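Local coordinates for MamA (Candidatus Magnetobacterium bavaricum, PDB 3VTX), which belongs to the tetratricopeptide-repeat proteins, helical-hairpin scaffolds that generally mediate protein-protein interactions, and is probably associated with magnetosomes, at residues A75-G80 against Y106-Y111; D87-A92 against Y117-E122. All coordinates share one frame; numbering follows the deposited sequence.

Contact 1 (A75-G80 against Y106-Y111)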
loop_
_atom_site.group_PDB
_atom_site.type_symbol
_atom_site.label_atom_id
_atom_site.label_comp_id
_atom_site.label_asym_id
_atom_site.label_seq_id
_atom_site.Cartn_x
_atom_site.Cartn_y
_atom_site.Cartn_z
ATOM N N ALA A 75 1.243 7.279 6.229
ATOM C CA ALA A 75 -0.144 7.304 6.657
ATOM C C ALA A 75 -1.129 7.399 5.486
ATOM O O ALA A 75 -2.131 6.708 5.469
ATOM C CB ALA A 75 -0.378 8.421 7.657
ATOM N N TYR A 76 -0.857 8.300 4.544
ATOM C CA TYR A 76 -1.634 8.427 3.346
ATOM C C TYR A 76 -1.621 7.137 2.507
ATOM O O TYR A 76 -2.663 6.788 1.921
ATOM C CB TYR A 76 -1.236 9.673 2.563
ATOM C CG TYR A 76 -1.813 10.961 3.100
ATOM C CD1 TYR A 76 -3.170 11.201 3.043
ATOM C CD2 TYR A 76 -0.977 11.971 3.634
ATOM C CE1 TYR A 76 -3.694 12.390 3.534
ATOM C CE2 TYR A 76 -1.505 13.160 4.100
ATOM C CZ TYR A 76 -2.828 13.370 4.037
ATOM O OH TYR A 76 -3.383 14.587 4.469
ATOM N N TYR A 77 -0.463 6.495 2.405
ATOM C CA TYR A 77 -0.350 5.270 1.650
ATOM C C TYR A 77 -1.262 4.222 2.285
ATOM O O TYR A 77 -1.922 3.470 1.578
ATOM C CB TYR A 77 1.125 4.784 1.623
ATOM C CG TYR A 77 1.256 3.360 1.061
ATOM C CD1 TYR A 77 1.011 3.074 -0.314
ATOM C CD2 TYR A 77 1.551 2.294 1.907
ATOM C CE1 TYR A 77 1.134 1.798 -0.759
ATOM C CE2 TYR A 77 1.647 0.960 1.433
ATOM C CZ TYR A 77 1.409 0.766 0.099
ATOM O OH TYR A 77 1.467 -0.506 -0.441
ATOM N N ILE A 78 -1.215 4.092 3.604
ATOM C CA ILE A 78 -1.983 3.062 4.286
ATOM C C ILE A 78 -3.446 3.397 4.176
ATOM O O ILE A 78 -4.239 2.528 3.860
ATOM C CB ILE A 78 -1.562 2.852 5.738
ATOM C CG1 ILE A 78 -0.072 2.438 5.827
ATOM C CG2 ILE A 78 -2.538 1.830 6.384
ATOM C CD1 ILE A 78 0.556 2.458 7.283
ATOM N N LEU A 79 -3.795 4.663 4.338
ATOM C CA LEU A 79 -5.173 5.122 4.208
ATOM C C LEU A 79 -5.667 4.865 2.808
ATOM O O LEU A 79 -6.745 4.364 2.594
ATOM C CB LEU A 79 -5.275 6.624 4.498
ATOM C CG LEU A 79 -6.677 7.297 4.311
ATOM C CD1 LEU A 79 -7.755 6.534 5.114
ATOM C CD2 LEU A 79 -6.650 8.831 4.712
ATOM N N GLY A 80 -4.864 5.215 1.826
ATOM C CA GLY A 80 -5.338 4.964 0.440
ATOM C C GLY A 80 -5.421 3.493 0.070
ATOM O O GLY A 80 -6.378 3.064 -0.567
ATOM N N TYR A 106 7.910 7.192 -4.005
ATOM C CA TYR A 106 7.313 6.199 -3.147
ATOM C C TYR A 106 6.763 5.097 -4.059
ATOM O O TYR A 106 5.582 5.126 -4.457
ATOM C CB TYR A 106 6.131 6.769 -2.380
ATOM C CG TYR A 106 5.670 6.024 -1.136
ATOM C CD1 TYR A 106 6.018 4.705 -0.867
ATOM C CD2 TYR A 106 4.839 6.668 -0.245
ATOM C CE1 TYR A 106 5.549 4.040 0.273
ATOM C CE2 TYR A 106 4.406 6.046 0.926
ATOM C CZ TYR A 106 4.755 4.745 1.172
ATOM O OH TYR A 106 4.354 4.161 2.297
ATOM N N ALA A 107 7.593 4.124 -4.356
ATOM C CA ALA A 107 7.191 3.120 -5.371
ATOM C C ALA A 107 5.945 2.347 -5.016
ATOM O O ALA A 107 5.153 2.056 -5.887
ATOM C CB ALA A 107 8.364 2.140 -5.582
ATOM N N ASP A 108 5.761 1.982 -3.761
ATOM C CA ASP A 108 4.562 1.254 -3.368
ATOM C C ASP A 108 3.276 2.017 -3.621
ATOM O O ASP A 108 2.253 1.403 -4.019
ATOM C CB ASP A 108 4.630 0.834 -1.912
ATOM C CG ASP A 108 5.399 -0.507 -1.729
ATOM O OD1 ASP A 108 4.933 -1.622 -2.176
ATOM O OD2 ASP A 108 6.417 -0.410 -1.037
ATOM N N ALA A 109 3.336 3.314 -3.419
ATOM C CA ALA A 109 2.219 4.177 -3.648
ATOM C C ALA A 109 1.896 4.309 -5.099
ATOM O O ALA A 109 0.704 4.314 -5.447
ATOM C CB ALA A 109 2.494 5.583 -3.022
ATOM N N TYR A 110 2.904 4.452 -5.964
ATOM C CA TYR A 110 2.631 4.582 -7.379
ATOM C C TYR A 110 2.025 3.238 -7.870
ATOM O O TYR A 110 1.111 3.254 -8.701
ATOM C CB TYR A 110 3.849 4.809 -8.213
ATOM C CG TYR A 110 4.368 6.239 -8.194
ATOM C CD1 TYR A 110 5.491 6.540 -7.474
ATOM C CD2 TYR A 110 3.726 7.239 -8.886
ATOM C CE1 TYR A 110 5.991 7.855 -7.476
ATOM C CE2 TYR A 110 4.224 8.582 -8.882
ATOM C CZ TYR A 110 5.355 8.839 -8.142
ATOM O OH TYR A 110 5.929 10.154 -8.168
ATOM N N TYR A 111 2.561 2.113 -7.395
ATOM C CA TYR A 111 2.060 0.782 -7.835
ATOM C C TYR A 111 0.594 0.607 -7.424
ATOM O O TYR A 111 -0.265 0.316 -8.263
ATOM C CB TYR A 111 2.912 -0.379 -7.394
ATOM C CG TYR A 111 2.534 -1.680 -8.039
ATOM C CD1 TYR A 111 2.523 -1.760 -9.415
ATOM C CD2 TYR A 111 2.099 -2.739 -7.317
ATOM C CE1 TYR A 111 2.123 -2.940 -10.064
ATOM C CE2 TYR A 111 1.672 -3.927 -7.957
ATOM C CZ TYR A 111 1.709 -3.987 -9.322
ATOM O OH TYR A 111 1.299 -5.170 -9.922
#

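Contact 2 (D87-A92 against Y117-E122)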
loop_
_atom_site.group_PDB
_atom_site.type_symbol
_atom_site.label_atom_id
_atom_site.label_comp_id
_atom_site.label_asym_id
_atom_site.label_seq_id
_atom_site.Cartn_x
_atom_site.Cartn_y
_atom_site.Cartn_z
ATOM N N ASP A 87 -13.347 -0.682 -1.246
ATOM C CA ASP A 87 -14.079 -0.289 -2.472
ATOM C C ASP A 87 -14.450 1.181 -2.482
ATOM O O ASP A 87 -15.574 1.560 -2.917
ATOM C CB ASP A 87 -15.352 -1.144 -2.602
ATOM C CG ASP A 87 -15.763 -1.306 -4.017
ATOM O OD1 ASP A 87 -14.840 -1.272 -4.852
ATOM O OD2 ASP A 87 -16.982 -1.473 -4.284
ATOM N N GLU A 88 -13.573 2.013 -1.954
ATOM C CA GLU A 88 -13.753 3.480 -1.950
ATOM C C GLU A 88 -12.603 4.003 -2.821
ATOM O O GLU A 88 -11.620 4.479 -2.344
ATOM C CB GLU A 88 -13.749 4.077 -0.556
ATOM C CG GLU A 88 -14.985 3.715 0.260
ATOM C CD GLU A 88 -16.266 4.282 -0.352
ATOM O OE1 GLU A 88 -16.184 5.359 -1.003
ATOM O OE2 GLU A 88 -17.344 3.615 -0.253
ATOM N N LYS A 89 -12.795 3.963 -4.145
ATOM C CA LYS A 89 -11.644 4.114 -5.085
ATOM C C LYS A 89 -11.238 5.539 -5.238
ATOM O O LYS A 89 -10.053 5.808 -5.295
ATOM C CB LYS A 89 -12.011 3.504 -6.428
ATOM C CG LYS A 89 -12.023 2.021 -6.402
ATOM C CD LYS A 89 -12.382 1.461 -7.707
ATOM C CE LYS A 89 -12.515 -0.026 -7.655
ATOM N NZ LYS A 89 -12.714 -0.562 -9.054
ATOM N N GLN A 90 -12.187 6.487 -5.227
ATOM C CA GLN A 90 -11.752 7.865 -5.267
ATOM C C GLN A 90 -11.067 8.318 -4.002
ATOM O O GLN A 90 -10.143 9.112 -4.050
ATOM C CB GLN A 90 -12.911 8.813 -5.598
ATOM C CG GLN A 90 -12.478 10.270 -5.846
ATOM C CD GLN A 90 -11.481 10.384 -6.972
ATOM O OE1 GLN A 90 -11.734 9.895 -8.063
ATOM N NE2 GLN A 90 -10.326 10.966 -6.688
ATOM N N ALA A 91 -11.491 7.800 -2.846
ATOM C CA ALA A 91 -10.793 8.161 -1.646
ATOM C C ALA A 91 -9.379 7.542 -1.692
ATOM O O ALA A 91 -8.478 8.043 -1.052
ATOM C CB ALA A 91 -11.581 7.638 -0.363
ATOM N N ALA A 92 -9.257 6.393 -2.322
ATOM C CA ALA A 92 -7.981 5.697 -2.437
ATOM C C ALA A 92 -7.030 6.560 -3.275
ATOM O O ALA A 92 -5.904 6.757 -2.909
ATOM C CB ALA A 92 -8.121 4.304 -3.040
ATOM N N TYR A 117 -6.347 2.668 -10.525
ATOM C CA TYR A 117 -6.744 3.197 -11.843
ATOM C C TYR A 117 -7.105 2.100 -12.807
ATOM O O TYR A 117 -8.154 2.130 -13.432
ATOM C CB TYR A 117 -5.655 4.006 -12.436
ATOM C CG TYR A 117 -5.570 5.445 -11.924
ATOM C CD1 TYR A 117 -6.695 6.282 -11.796
ATOM C CD2 TYR A 117 -4.310 5.992 -11.699
ATOM C CE1 TYR A 117 -6.535 7.603 -11.364
ATOM C CE2 TYR A 117 -4.179 7.318 -11.268
ATOM C CZ TYR A 117 -5.280 8.083 -11.128
ATOM O OH TYR A 117 -5.072 9.387 -10.725
ATOM N N ASP A 118 -6.339 1.023 -12.805
ATOM C CA ASP A 118 -6.639 -0.016 -13.776
ATOM C C ASP A 118 -7.980 -0.681 -13.424
ATOM O O ASP A 118 -8.731 -1.068 -14.344
ATOM C CB ASP A 118 -5.565 -1.067 -13.863
ATOM C CG ASP A 118 -5.585 -1.838 -15.240
ATOM O OD1 ASP A 118 -5.638 -1.166 -16.272
ATOM O OD2 ASP A 118 -5.618 -3.112 -15.171
ATOM N N SER A 119 -8.257 -0.792 -12.137
ATOM C CA SER A 119 -9.503 -1.396 -11.680
ATOM C C SER A 119 -10.701 -0.612 -12.094
ATOM O O SER A 119 -11.801 -1.181 -12.100
ATOM C CB SER A 119 -9.577 -1.652 -10.191
ATOM O OG SER A 119 -9.812 -0.444 -9.476
ATOM N N MET A 120 -10.506 0.652 -12.340
ATOM C CA MET A 120 -11.546 1.586 -12.783
ATOM C C MET A 120 -11.646 1.706 -14.287
ATOM O O MET A 120 -12.532 2.428 -14.781
ATOM C CB MET A 120 -11.241 2.955 -12.190
ATOM C CG MET A 120 -11.377 2.964 -10.704
ATOM S SD MET A 120 -10.604 4.514 -10.059
ATOM C CE MET A 120 -11.647 5.802 -10.785
ATOM N N GLY A 121 -10.758 1.045 -15.028
ATOM C CA GLY A 121 -10.699 1.230 -16.441
ATOM C C GLY A 121 -9.892 2.401 -16.940
ATOM O O GLY A 121 -9.908 2.730 -18.143
ATOM N N GLU A 122 -9.163 3.020 -16.041
ATOM C CA GLU A 122 -8.381 4.160 -16.357
ATOM C C GLU A 122 -6.984 3.678 -16.767
ATOM O O GLU A 122 -5.983 3.883 -16.048
ATOM C CB GLU A 122 -8.346 5.126 -15.180
ATOM C CG GLU A 122 -9.671 5.852 -14.968
ATOM C CD GLU A 122 -9.910 6.961 -15.991
ATOM O OE1 GLU A 122 -8.973 7.403 -16.718
ATOM O OE2 GLU A 122 -11.102 7.356 -16.077
#

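Contact 1 (A75-G80 against Y106-Y111)
The rings of Tyr77 and Tyr106 meet obliquely, their centroids 5.1 Å apart and their planes inclined at 42°, while the two side chains cross at about a right angle. The phenol end of Tyr106 makes the approach: its OH lies 3.4 Å from Tyr77 CB and equally close to CG and CD2, so it abuts the root of the Tyr77 side chain, approaching its ring obliquely. Carbon contacts accompany it, with Tyr106 CE2 3.6 Å from Tyr77 CB. Further out along the Tyr77 ring the partner becomes the first turn of helix 107-119. Tyr77 CD1 packs 3.7 Å from Ala109 CA, with the methyl of Ala109 slightly farther away, and Tyr77 CE1 comes within 3.5 Å of Asp108 O. At the far end, the Tyr77 hydroxyl lies 3.7 Å from Asp108 CB, an approach to the aliphatic part of that side chain. All these partners sit on the same side of the Tyr77 ring plane. Tyr77 reaches them because its CG stands anti to the backbone N (chi1 169°), which sends the ring from helix 73-85 across to the neighbouring helix. No hydrogen bond joins the two segments; the contact is van der Waals packing. Tyr106 occupies the N-cap position of helix 107-119, so its ring extends the interface just ahead of that helix, and Ala109 also packs against Ile100 of the intervening helix 89-102. Side-by-side packing of equivalent helices from successive repeats, here with a large aromatic residue facing a small alanine, is characteristic of the tetratricopeptide-repeat superhelix.

Contact 2 (D87-A92 against Y117-E122)
Lys89 stretches across to the end of helix 107-119, where its NZ donates a hydrogen bond to Ser119 OG at 2.9 Å. The ammonium group also lies 3.2 Å from Ser119 O, close to the end of that helix. The methylene part of the lysine packs on Met120: CD touches Met120 CG at 3.5 Å, and Met120 SD comes back to within 4.0 Å of Lys89 CB. The two chains therefore slide past each other in opposite directions, the sulfur lying near the base of the lysine and the methionine CG near its outer half. Beyond CG the lysine is fully extended, which carries its nitrogen past Met120 to the serine. Ser119 OG is also hydrogen-bonded to Val116 O in its own helix, toward which its chi1 of 76° turns it back, so the hydroxyl is held between that carbonyl and the lysine.

Behind these groups, the backbone turns set both segments. Gly121, with positive phi, is the turning residue of a Schellman motif, with Glu122 N bonded to Tyr117 O and Gly121 N to Asp118 O; Met120 N also reaches Tyr117 O, from the face opposite to Glu122 N. On the lysine side, Asp87 is the C' residue of another Schellman motif, which ends helix 73-85, and Glu88 is the N-cap of helix 89-102. Lys89 thus projects from the first turn of that new helix. Around this surface contact, Ser119 touches Phe84 of helix 73-85 and Met120 touches Ile93 of helix 89-102, placing the end of helix 107-119 against both helices of the preceding hairpin, while Asp118 is directed to helices 123-136 and 141-153.

Overall arrangement
From the N terminus, the chain passes through residues 75-80 on helix 73-85, turns into residues 87-92 at the start of helix 89-102, and then runs through helix 107-119, with residues 106-111 spanning its N-cap and first turn and 117-122 running from its last turn into the following loop. Contact 1 closes a loop of 25 intervening residues and contact 2 one of 24. Their segments alternate, so the loops cross. The contact centres lie about 14 Å apart, joined by packing of Gly80 O on Ala92 CB at 3.3 Å. Together they tie the two ends of helix 107-119 to the preceding helical hairpin, one through each of its helices, linking successive repeats.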